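Local coordinates for beta-galactosidase (Bacteroides thetaiotaomicron, PDB 5MUJ), which probably hydrolyses arabinofuranosyl linkages in the plant pectin rhamnogalacturonan II, whose chain B glycan it binds, at residues E35-E40 with G280-M285; L49-T54 with W103-R108; T64-G69 with L73-V78. All blocks are in the same frame, centred on the assembly; numbering follows the deposited sequence. Where two conformers were deposited one is given.

Contact 1: E35-E40 with G280-M285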
loop_
_atom_site.group_PDB
_atom_site.type_symbol
_atom_site.label_atom_id
_atom_site.label_comp_id
_atom_site.label_asym_id
_atom_site.label_seq_id
_atom_site.Cartn_x
_atom_site.Cartn_y
_atom_site.Cartn_z
ATOM N N GLU A 35 13.477 3.867 -19.054
ATOM C CA GLU A 35 14.601 4.672 -18.513
ATOM C C GLU A 35 14.229 6.122 -18.167
ATOM O O GLU A 35 14.676 6.641 -17.132
ATOM C CB GLU A 35 15.801 4.564 -19.460
ATOM C CG GLU A 35 16.380 3.151 -19.432
ATOM C CD GLU A 35 17.352 2.839 -20.545
ATOM O OE1 GLU A 35 17.741 3.754 -21.271
ATOM O OE2 GLU A 35 17.732 1.654 -20.691
ATOM N N GLN A 36 13.397 6.752 -18.995
ATOM C CA GLN A 36 12.881 8.096 -18.697
ATOM C C GLN A 36 12.021 8.104 -17.424
ATOM O O GLN A 36 12.109 9.030 -16.636
ATOM C CB GLN A 36 12.062 8.645 -19.857
ATOM C CG GLN A 36 12.873 8.945 -21.112
ATOM C CD GLN A 36 12.013 9.209 -22.338
ATOM O OE1 GLN A 36 10.781 9.195 -22.271
ATOM N NE2 GLN A 36 12.666 9.450 -23.475
ATOM N N ILE A 37 11.158 7.102 -17.261
ATOM C CA ILE A 37 10.311 6.971 -16.050
ATOM C C ILE A 37 11.189 6.808 -14.807
ATOM O O ILE A 37 10.975 7.496 -13.809
ATOM C CB ILE A 37 9.302 5.797 -16.160
ATOM C CG1 ILE A 37 8.254 6.155 -17.214
ATOM C CG2 ILE A 37 8.626 5.536 -14.811
ATOM C CD1 ILE A 37 7.448 4.970 -17.709
ATOM N N TYR A 38 12.209 5.950 -14.884
ATOM C CA TYR A 38 13.166 5.806 -13.774
ATOM C C TYR A 38 13.782 7.168 -13.354
ATOM O O TYR A 38 13.812 7.499 -12.182
ATOM C CB TYR A 38 14.269 4.765 -14.100
ATOM C CG TYR A 38 15.381 4.709 -13.062
ATOM C CD1 TYR A 38 15.261 3.970 -11.902
ATOM C CD2 TYR A 38 16.568 5.404 -13.268
ATOM C CE1 TYR A 38 16.287 3.932 -10.955
ATOM C CE2 TYR A 38 17.588 5.367 -12.340
ATOM C CZ TYR A 38 17.455 4.649 -11.195
ATOM O OH TYR A 38 18.446 4.605 -10.263
ATOM N N GLU A 39 14.268 7.932 -14.321
ATOM C CA GLU A 39 14.917 9.206 -14.030
ATOM C C GLU A 39 13.896 10.155 -13.410
ATOM O O GLU A 39 14.224 10.899 -12.503
ATOM C CB GLU A 39 15.489 9.772 -15.309
ATOM C CG GLU A 39 16.668 9.016 -15.882
ATOM C CD GLU A 39 17.823 8.715 -14.925
ATOM O OE1 GLU A 39 18.101 9.496 -13.983
ATOM O OE2 GLU A 39 18.519 7.705 -15.149
ATOM N N GLU A 40 12.652 10.106 -13.876
ATOM C CA GLU A 40 11.570 10.946 -13.329
ATOM C C GLU A 40 11.182 10.604 -11.882
ATOM O O GLU A 40 10.845 11.499 -11.109
ATOM C CB GLU A 40 10.344 10.860 -14.258
ATOM C CG GLU A 40 9.115 11.690 -13.874
ATOM C CD GLU A 40 9.327 13.198 -13.917
ATOM O OE1 GLU A 40 10.288 13.668 -14.567
ATOM O OE2 GLU A 40 8.483 13.896 -13.315
ATOM N N GLY A 280 1.292 11.035 -18.206
ATOM C CA GLY A 280 1.072 11.258 -19.619
ATOM C C GLY A 280 0.090 10.226 -20.114
ATOM O O GLY A 280 -1.015 10.111 -19.577
ATOM N N ASP A 281 0.508 9.465 -21.125
ATOM C CA ASP A 281 -0.286 8.343 -21.641
ATOM C C ASP A 281 0.075 6.994 -21.011
ATOM O O ASP A 281 -0.499 5.971 -21.396
ATOM C CB ASP A 281 -0.222 8.278 -23.185
ATOM C CG ASP A 281 1.204 8.095 -23.742
ATOM O OD1 ASP A 281 2.186 8.001 -22.970
ATOM O OD2 ASP A 281 1.343 8.064 -24.985
ATOM N N VAL A 282 1.001 6.968 -20.053
ATOM C CA VAL A 282 1.420 5.717 -19.415
ATOM C C VAL A 282 1.069 5.643 -17.912
ATOM O O VAL A 282 1.098 6.643 -17.201
ATOM C CB VAL A 282 2.921 5.410 -19.683
ATOM C CG1 VAL A 282 3.834 6.221 -18.778
ATOM C CG2 VAL A 282 3.228 3.905 -19.562
ATOM N N TYR A 283 0.703 4.442 -17.458
ATOM C CA TYR A 283 0.500 4.147 -16.040
ATOM C C TYR A 283 1.788 3.594 -15.487
ATOM O O TYR A 283 2.429 2.754 -16.138
ATOM C CB TYR A 283 -0.616 3.102 -15.823
ATOM C CG TYR A 283 -1.970 3.574 -16.271
ATOM C CD1 TYR A 283 -2.730 4.451 -15.478
ATOM C CD2 TYR A 283 -2.511 3.149 -17.483
ATOM C CE1 TYR A 283 -3.982 4.869 -15.886
ATOM C CE2 TYR A 283 -3.738 3.604 -17.904
ATOM C CZ TYR A 283 -4.465 4.458 -17.103
ATOM O OH TYR A 283 -5.694 4.883 -17.536
ATOM N N VAL A 284 2.168 4.077 -14.298
ATOM C CA VAL A 284 3.313 3.589 -13.577
ATOM C C VAL A 284 2.852 2.927 -12.292
ATOM O O VAL A 284 2.135 3.539 -11.501
ATOM C CB VAL A 284 4.269 4.757 -13.247
ATOM C CG1 VAL A 284 5.474 4.254 -12.449
ATOM C CG2 VAL A 284 4.685 5.396 -14.548
HETATM N N MSE A 285 3.235 1.668 -12.093
HETATM C CA MSE A 285 2.928 0.970 -10.888
HETATM C C MSE A 285 4.174 0.934 -10.065
HETATM O O MSE A 285 5.152 0.276 -10.426
HETATM C CB MSE A 285 2.488 -0.475 -11.179
HETATM C CG MSE A 285 2.148 -1.223 -9.908
HETATM SE SE MSE A 285 2.145 -3.148 -10.208
HETATM C CE MSE A 285 0.461 -3.242 -11.193
#

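Contact 2: L49-T54 with W103-R108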
loop_
_atom_site.group_PDB
_atom_site.type_symbol
_atom_site.label_atom_id
_atom_site.label_comp_id
_atom_site.label_asym_id
_atom_site.label_seq_id
_atom_site.Cartn_x
_atom_site.Cartn_y
_atom_site.Cartn_z
ATOM N N LEU A 49 13.111 8.667 8.982
ATOM C CA LEU A 49 11.775 8.280 9.433
ATOM C C LEU A 49 10.818 9.459 9.422
ATOM O O LEU A 49 11.207 10.623 9.725
ATOM C CB LEU A 49 11.831 7.608 10.794
ATOM C CG LEU A 49 12.605 6.281 10.815
ATOM C CD1 LEU A 49 13.128 5.920 12.186
ATOM C CD2 LEU A 49 11.745 5.136 10.270
ATOM N N ALA A 50 9.582 9.174 9.044
ATOM C CA ALA A 50 8.493 10.138 9.038
ATOM C C ALA A 50 7.594 9.877 10.252
ATOM O O ALA A 50 7.156 10.791 10.951
ATOM C CB ALA A 50 7.671 9.957 7.776
ATOM N N VAL A 51 7.243 8.606 10.426
ATOM C CA VAL A 51 6.410 8.161 11.506
ATOM C C VAL A 51 6.995 6.903 12.106
ATOM O O VAL A 51 7.089 5.899 11.409
ATOM C CB VAL A 51 4.940 7.932 11.059
ATOM C CG1 VAL A 51 4.046 7.718 12.278
ATOM C CG2 VAL A 51 4.384 9.137 10.290
ATOM N N ALA A 52 7.322 6.925 13.387
ATOM C CA ALA A 52 7.957 5.847 14.096
ATOM C C ALA A 52 7.215 5.495 15.388
ATOM O O ALA A 52 6.684 6.378 16.069
ATOM C CB ALA A 52 9.388 6.204 14.413
ATOM N N PRO A 53 7.168 4.190 15.728
ATOM C CA PRO A 53 6.674 3.776 17.039
ATOM C C PRO A 53 7.571 4.263 18.169
ATOM O O PRO A 53 8.807 4.335 17.989
ATOM C CB PRO A 53 6.683 2.243 16.944
ATOM C CG PRO A 53 7.792 1.968 16.013
ATOM C CD PRO A 53 7.736 3.048 14.986
ATOM N N THR A 54 6.936 4.647 19.268
ATOM C CA THR A 54 7.659 5.154 20.445
ATOM C C THR A 54 8.087 4.033 21.419
ATOM O O THR A 54 8.820 4.288 22.363
ATOM C CB THR A 54 6.898 6.294 21.185
ATOM O OG1 THR A 54 5.552 5.917 21.518
ATOM C CG2 THR A 54 6.854 7.544 20.326
ATOM N N TRP A 103 5.734 15.184 10.585
ATOM C CA TRP A 103 4.375 14.573 10.692
ATOM C C TRP A 103 3.891 14.582 12.128
ATOM O O TRP A 103 4.672 14.330 13.063
ATOM C CB TRP A 103 4.348 13.104 10.145
ATOM C CG TRP A 103 4.520 13.112 8.683
ATOM C CD1 TRP A 103 5.709 13.059 7.986
ATOM C CD2 TRP A 103 3.492 13.247 7.698
ATOM N NE1 TRP A 103 5.468 13.181 6.634
ATOM C CE2 TRP A 103 4.117 13.290 6.437
ATOM C CE3 TRP A 103 2.109 13.372 7.762
ATOM C CZ2 TRP A 103 3.394 13.493 5.273
ATOM C CZ3 TRP A 103 1.426 13.546 6.623
ATOM C CH2 TRP A 103 2.050 13.585 5.392
ATOM N N ARG A 104 2.603 14.870 12.310
ATOM C CA ARG A 104 1.992 14.792 13.645
ATOM C C ARG A 104 0.758 13.879 13.634
ATOM O O ARG A 104 -0.210 14.144 12.935
ATOM C CB ARG A 104 1.602 16.175 14.133
ATOM C CG ARG A 104 2.765 17.176 14.246
ATOM C CD ARG A 104 2.240 18.554 14.601
ATOM N NE ARG A 104 1.370 19.059 13.535
ATOM C CZ ARG A 104 1.804 19.699 12.450
ATOM N NH1 ARG A 104 3.106 19.938 12.284
ATOM N NH2 ARG A 104 0.944 20.085 11.515
ATOM N N THR A 105 0.792 12.855 14.475
ATOM C CA THR A 105 -0.325 11.878 14.527
ATOM C C THR A 105 -1.513 12.479 15.210
ATOM O O THR A 105 -1.357 13.148 16.273
ATOM C CB THR A 105 0.111 10.613 15.225
ATOM O OG1 THR A 105 1.073 10.008 14.366
ATOM C CG2 THR A 105 -1.091 9.700 15.499
ATOM N N LEU A 106 -2.685 12.311 14.576
ATOM C CA LEU A 106 -3.922 12.906 15.075
ATOM C C LEU A 106 -4.806 11.950 15.865
ATOM O O LEU A 106 -5.502 12.402 16.782
ATOM C CB LEU A 106 -4.731 13.507 13.933
ATOM C CG LEU A 106 -4.109 14.658 13.153
ATOM C CD1 LEU A 106 -4.949 15.122 11.974
ATOM C CD2 LEU A 106 -3.893 15.886 14.051
ATOM N N GLY A 107 -4.788 10.657 15.518
ATOM C CA GLY A 107 -5.670 9.660 16.146
ATOM C C GLY A 107 -6.154 8.700 15.094
ATOM O O GLY A 107 -5.775 8.797 13.923
ATOM N N ARG A 108 -7.018 7.795 15.561
ATOM C CA ARG A 108 -7.550 6.711 14.727
ATOM C C ARG A 108 -8.656 7.123 13.761
ATOM O O ARG A 108 -9.496 7.997 14.069
ATOM C CB ARG A 108 -8.068 5.567 15.599
ATOM C CG ARG A 108 -7.026 4.866 16.463
ATOM C CD ARG A 108 -7.739 4.084 17.522
ATOM N NE ARG A 108 -6.912 3.415 18.499
ATOM C CZ ARG A 108 -6.545 3.912 19.660
ATOM N NH1 ARG A 108 -6.813 5.185 19.992
ATOM N NH2 ARG A 108 -5.836 3.157 20.471
HETATM O O HOH W 1 7.781 13.537 11.556
#

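Contact 3: T64-G69 with L73-V78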
loop_
_atom_site.group_PDB
_atom_site.type_symbol
_atom_site.label_atom_id
_atom_site.label_comp_id
_atom_site.label_asym_id
_atom_site.label_seq_id
_atom_site.Cartn_x
_atom_site.Cartn_y
_atom_site.Cartn_z
ATOM N N THR A 64 -0.490 6.039 3.088
ATOM C CA THR A 64 -1.197 6.625 1.972
ATOM C C THR A 64 -1.180 8.134 2.203
ATOM O O THR A 64 -1.658 8.603 3.243
ATOM C CB THR A 64 -2.650 6.128 1.874
ATOM O OG1 THR A 64 -2.684 4.707 1.956
ATOM C CG2 THR A 64 -3.306 6.539 0.561
ATOM N N VAL A 65 -0.632 8.865 1.247
ATOM C CA VAL A 65 -0.467 10.339 1.410
ATOM C C VAL A 65 -1.371 11.076 0.448
ATOM O O VAL A 65 -1.442 10.766 -0.737
ATOM C CB VAL A 65 0.990 10.834 1.240
ATOM C CG1 VAL A 65 1.068 12.389 1.303
ATOM C CG2 VAL A 65 1.897 10.229 2.290
ATOM N N PHE A 66 -2.046 12.084 0.987
ATOM C CA PHE A 66 -2.921 12.914 0.189
ATOM C C PHE A 66 -3.003 14.349 0.733
ATOM O O PHE A 66 -2.477 14.643 1.784
ATOM C CB PHE A 66 -4.302 12.265 0.083
ATOM C CG PHE A 66 -4.920 11.912 1.406
ATOM C CD1 PHE A 66 -4.519 10.751 2.065
ATOM C CD2 PHE A 66 -5.943 12.679 1.967
ATOM C CE1 PHE A 66 -5.066 10.409 3.282
ATOM C CE2 PHE A 66 -6.508 12.317 3.169
ATOM C CZ PHE A 66 -6.081 11.167 3.812
ATOM N N ARG A 67 -3.655 15.211 -0.025
ATOM C CA ARG A 67 -3.685 16.663 0.278
ATOM C C ARG A 67 -5.138 17.138 0.352
ATOM O O ARG A 67 -5.951 16.756 -0.465
ATOM C CB ARG A 67 -2.883 17.377 -0.818
ATOM C CG ARG A 67 -3.181 18.812 -1.174
ATOM C CD ARG A 67 -2.451 19.814 -0.291
ATOM N NE ARG A 67 -1.582 20.710 -1.066
ATOM C CZ ARG A 67 -1.973 21.610 -1.976
ATOM N NH1 ARG A 67 -3.262 21.787 -2.275
ATOM N NH2 ARG A 67 -1.056 22.342 -2.608
ATOM N N GLN A 68 -5.453 17.966 1.348
ATOM C CA GLN A 68 -6.732 18.703 1.389
ATOM C C GLN A 68 -6.420 20.110 1.835
ATOM O O GLN A 68 -5.854 20.282 2.905
ATOM C CB GLN A 68 -7.727 18.089 2.362
ATOM C CG GLN A 68 -9.038 18.863 2.421
ATOM C CD GLN A 68 -10.122 18.097 3.143
ATOM O OE1 GLN A 68 -10.333 18.283 4.327
ATOM N NE2 GLN A 68 -10.800 17.219 2.426
ATOM N N GLY A 69 -6.833 21.088 1.031
ATOM C CA GLY A 69 -6.441 22.472 1.230
ATOM C C GLY A 69 -4.971 22.543 0.888
ATOM O O GLY A 69 -4.577 22.128 -0.207
ATOM N N LEU A 73 -1.900 14.905 4.437
ATOM C CA LEU A 73 -2.428 13.896 5.338
ATOM C C LEU A 73 -1.825 12.523 4.989
ATOM O O LEU A 73 -1.466 12.320 3.846
ATOM C CB LEU A 73 -3.934 13.891 5.199
ATOM C CG LEU A 73 -4.607 15.222 5.555
ATOM C CD1 LEU A 73 -6.035 15.212 5.074
ATOM C CD2 LEU A 73 -4.531 15.450 7.047
HETATM N N MSE A 74 -1.558 11.703 6.010
HETATM C CA MSE A 74 -1.096 10.327 5.791
HETATM C C MSE A 74 -1.895 9.398 6.659
HETATM O O MSE A 74 -1.877 9.499 7.872
HETATM C CB MSE A 74 0.391 10.193 6.155
HETATM C CG MSE A 74 0.893 8.775 5.833
HETATM SE SE MSE A 74 2.514 8.408 6.838
HETATM C CE MSE A 74 3.630 9.848 6.091
ATOM N N THR A 75 -2.568 8.435 6.025
ATOM C CA THR A 75 -3.106 7.292 6.816
ATOM C C THR A 75 -2.028 6.234 6.900
ATOM O O THR A 75 -1.175 6.165 6.047
ATOM C CB THR A 75 -4.421 6.614 6.287
ATOM O OG1 THR A 75 -4.280 6.210 4.909
ATOM C CG2 THR A 75 -5.596 7.471 6.424
ATOM N N TYR A 76 -2.027 5.510 8.007
ATOM C CA TYR A 76 -1.098 4.397 8.233
ATOM C C TYR A 76 -1.696 3.350 9.187
ATOM O O TYR A 76 -2.672 3.609 9.875
ATOM C CB TYR A 76 0.269 4.888 8.697
ATOM C CG TYR A 76 0.270 5.597 10.046
ATOM C CD1 TYR A 76 0.455 4.882 11.228
ATOM C CD2 TYR A 76 0.140 7.002 10.132
ATOM C CE1 TYR A 76 0.441 5.496 12.469
ATOM C CE2 TYR A 76 0.143 7.640 11.383
ATOM C CZ TYR A 76 0.347 6.906 12.527
ATOM O OH TYR A 76 0.358 7.507 13.762
ATOM N N VAL A 77 -1.132 2.143 9.159
ATOM C CA VAL A 77 -1.617 1.106 10.033
ATOM C C VAL A 77 -0.631 0.913 11.192
ATOM O O VAL A 77 0.587 1.122 11.056
ATOM C CB VAL A 77 -1.889 -0.229 9.278
ATOM C CG1 VAL A 77 -2.848 0.061 8.121
ATOM C CG2 VAL A 77 -0.589 -0.911 8.823
ATOM N N VAL A 78 -1.182 0.559 12.331
ATOM C CA VAL A 78 -0.446 0.226 13.508
ATOM C C VAL A 78 -0.812 -1.237 13.904
ATOM O O VAL A 78 -1.996 -1.617 14.006
ATOM C CB VAL A 78 -0.808 1.160 14.676
ATOM C CG1 VAL A 78 -0.207 0.669 15.977
ATOM C CG2 VAL A 78 -0.352 2.606 14.392
HETATM O O HOH W 2 -3.005 3.897 4.519
#

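Contact 1: E35-E40 with G280-M285
Ile-37 carries the whole of this contact, driving its two aliphatic branches against Val-282 and Val-284 on the same face of a strand. CG2 of Ile-37 stands anti to the backbone N, while CG1 lies beside that N (chi1 -69°), and from there the chain extends almost straight to CD1 (chi2 164°). The two methyls therefore diverge and each finds its own valine. CD1 reaches CG1 of Val-282 at 4.0 Å, the two side chains meeting at a slant; that CG1 lies between the valine's own N and carbonyl carbon (chi1 79°), which turns it to the helix. CG2 of Ile-37 settles between both methyls of Val-284, 4.0 Å from CG2 and 4.1 Å from CG1, and here the side chains slide past one another in opposite directions. Val-284 thus presents both methyls as a fork to the helix. No hydrogen bond crosses the interface, and the contacts that bury 111 Å² are between aliphatic side chains. The nearest alpha carbons, those of Ile-37 and Val-284, stay 8.2 Å apart, a full side-chain layer.

Phe-303 and Ala-305 of strand 299-306 also touch Ile-37, so that its side chain spans two adjacent strands. One turn on, Glu-40 ties the helix to Lys-339 by a salt bridge and to Trp-133 by a hydrogen bond. The arrangement is that of a short N-terminal helix packed on one four-stranded antiparallel blade of a five-bladed beta-propeller, each of the five sheets being one blade.

Contact 2: L49-T54 with W103-R108
The indole of Trp-103 meets Ala-50 and Val-51 obliquely, both approaching from the pyrrole and CB end of the side chain. The closest touch is Ala-50 CB on CD1 at 3.7 Å, with NE1 of the same ring 4.1 Å from that methyl. Val-51 crosses Trp-103 at about a right angle and sets CG2 4.0 Å from the tryptophan CB. The indole is turned square to its stem (chi2 90°), with CG beside the backbone N and anti to the carbonyl carbon, and this brings the CD1 side round to the alanine. NE1 donates to the carbonyl O of Leu-100, which helps to set the ring's rotation.

Beyond the CB end of the side chain, one water joins the two backbones, accepting from Trp-103 N at 2.8 Å and donating to Ala-50 O at 2.9 Å; no direct hydrogen bond links the segments. With an alanine here instead of Trp-103, a gap would probably open beside the Ala-50 methyl, and the Leu-100 carbonyl would be left without its indole donor. Farther along, Val-51 CG1 lies 4.3 Å from Thr-105 OG1, a loose contact; that hydroxyl is hydrogen-bonded to Tyr-76 OH.

Ala-50 and Val-51 both pair with Ile-359 in a classic beta bulge, and both side chains of the bulge are used against Trp-103. Strand 45-51 is an edge strand of the sheet it forms with 357-363, 343-351 and 331-340, and 104-110 is an edge strand of the sheet that begins with 59-68. The contact thus joins the outer edges of two propeller blades, with Ile-60 and Tyr-76 of the second sheet also packing on Val-51.

Contact 3: T64-G69 with L73-V78
Four backbone hydrogen bonds join Thr-64 to Thr-75 and Phe-66 to Leu-73 as antiparallel hydrogen-bonded pairs. The shortest runs from Leu-73 N to Phe-66 O, 2.7 Å and nearly straight at 171°; its return bond, Phe-66 N to Leu-73 O, is 2.9 Å with the donor tilted from the carbonyl plane. In the threonine pair, Thr-75 N gives a more bent bond to Thr-64 O (141° at the hydrogen), and Thr-64 N donates back to Thr-75 O. The threonine side chains lie alongside each other, pointing the same way, and both hydroxyls donate to a single water, 2.7 Å from Thr-64 OG1 and 2.7 Å from Thr-75 OG1. Between these pairs sits the non-hydrogen-bonded couple Val-65 and Met-74, where Met-74 CA lies 3.1 Å from Thr-64 O in a CA-H...O contact.

Phe-66 turns its ring back over the neighbouring strand because CG sits between its own N and carbonyl carbon (chi1 53°). One ring face receives Leu-73 CB as a CH-pi contact, 3.8 Å from the centroid and offset toward the rim, while Leu-73 CD1 presses on CE2 at 3.5 Å. On the opposite sheet face Val-65 CG2 meets CG of Met-74, a selenomethionine, at 4.0 Å. Tyr-336 and Ile-338 of strand 331-340 cover Val-65, and Leu-139 touches Phe-66.

These strands form the hairpin that starts a propeller blade, 59-68 being the edge strand on the axis side of its blade. Chemically, the buried threonines are satisfied as donors by a water held between them, whereas the Phe-66/Leu-73 and Val-65/Met-74 pairs supply apolar surface on the two faces of the hairpin for packing against other parts of the chain.

Overall arrangement
Contact 3 is nested within the loop closed by contact 2, and both lie within the long loop closed by contact 1. Contacts 2 and 3 are neighbours, their centres 11 Å apart. Both reach the sheet 59-68, 71-79, 90-97 and 104-110, contact 2 by way of 104-110, and they meet where Trp-103 CE2 packs on Met-74 CE at 3.5 Å. Contact 1 stands apart, with centres 31 Å from contact 2 and 23 Å from contact 3, on the blade of strand 282-290. Helix 31-41 is followed in the chain by strand 45-51, which closes the propeller by completing the sheet of C-terminal strands. The N-terminal segment thus touches two separate blades around the ring that holds the glycan.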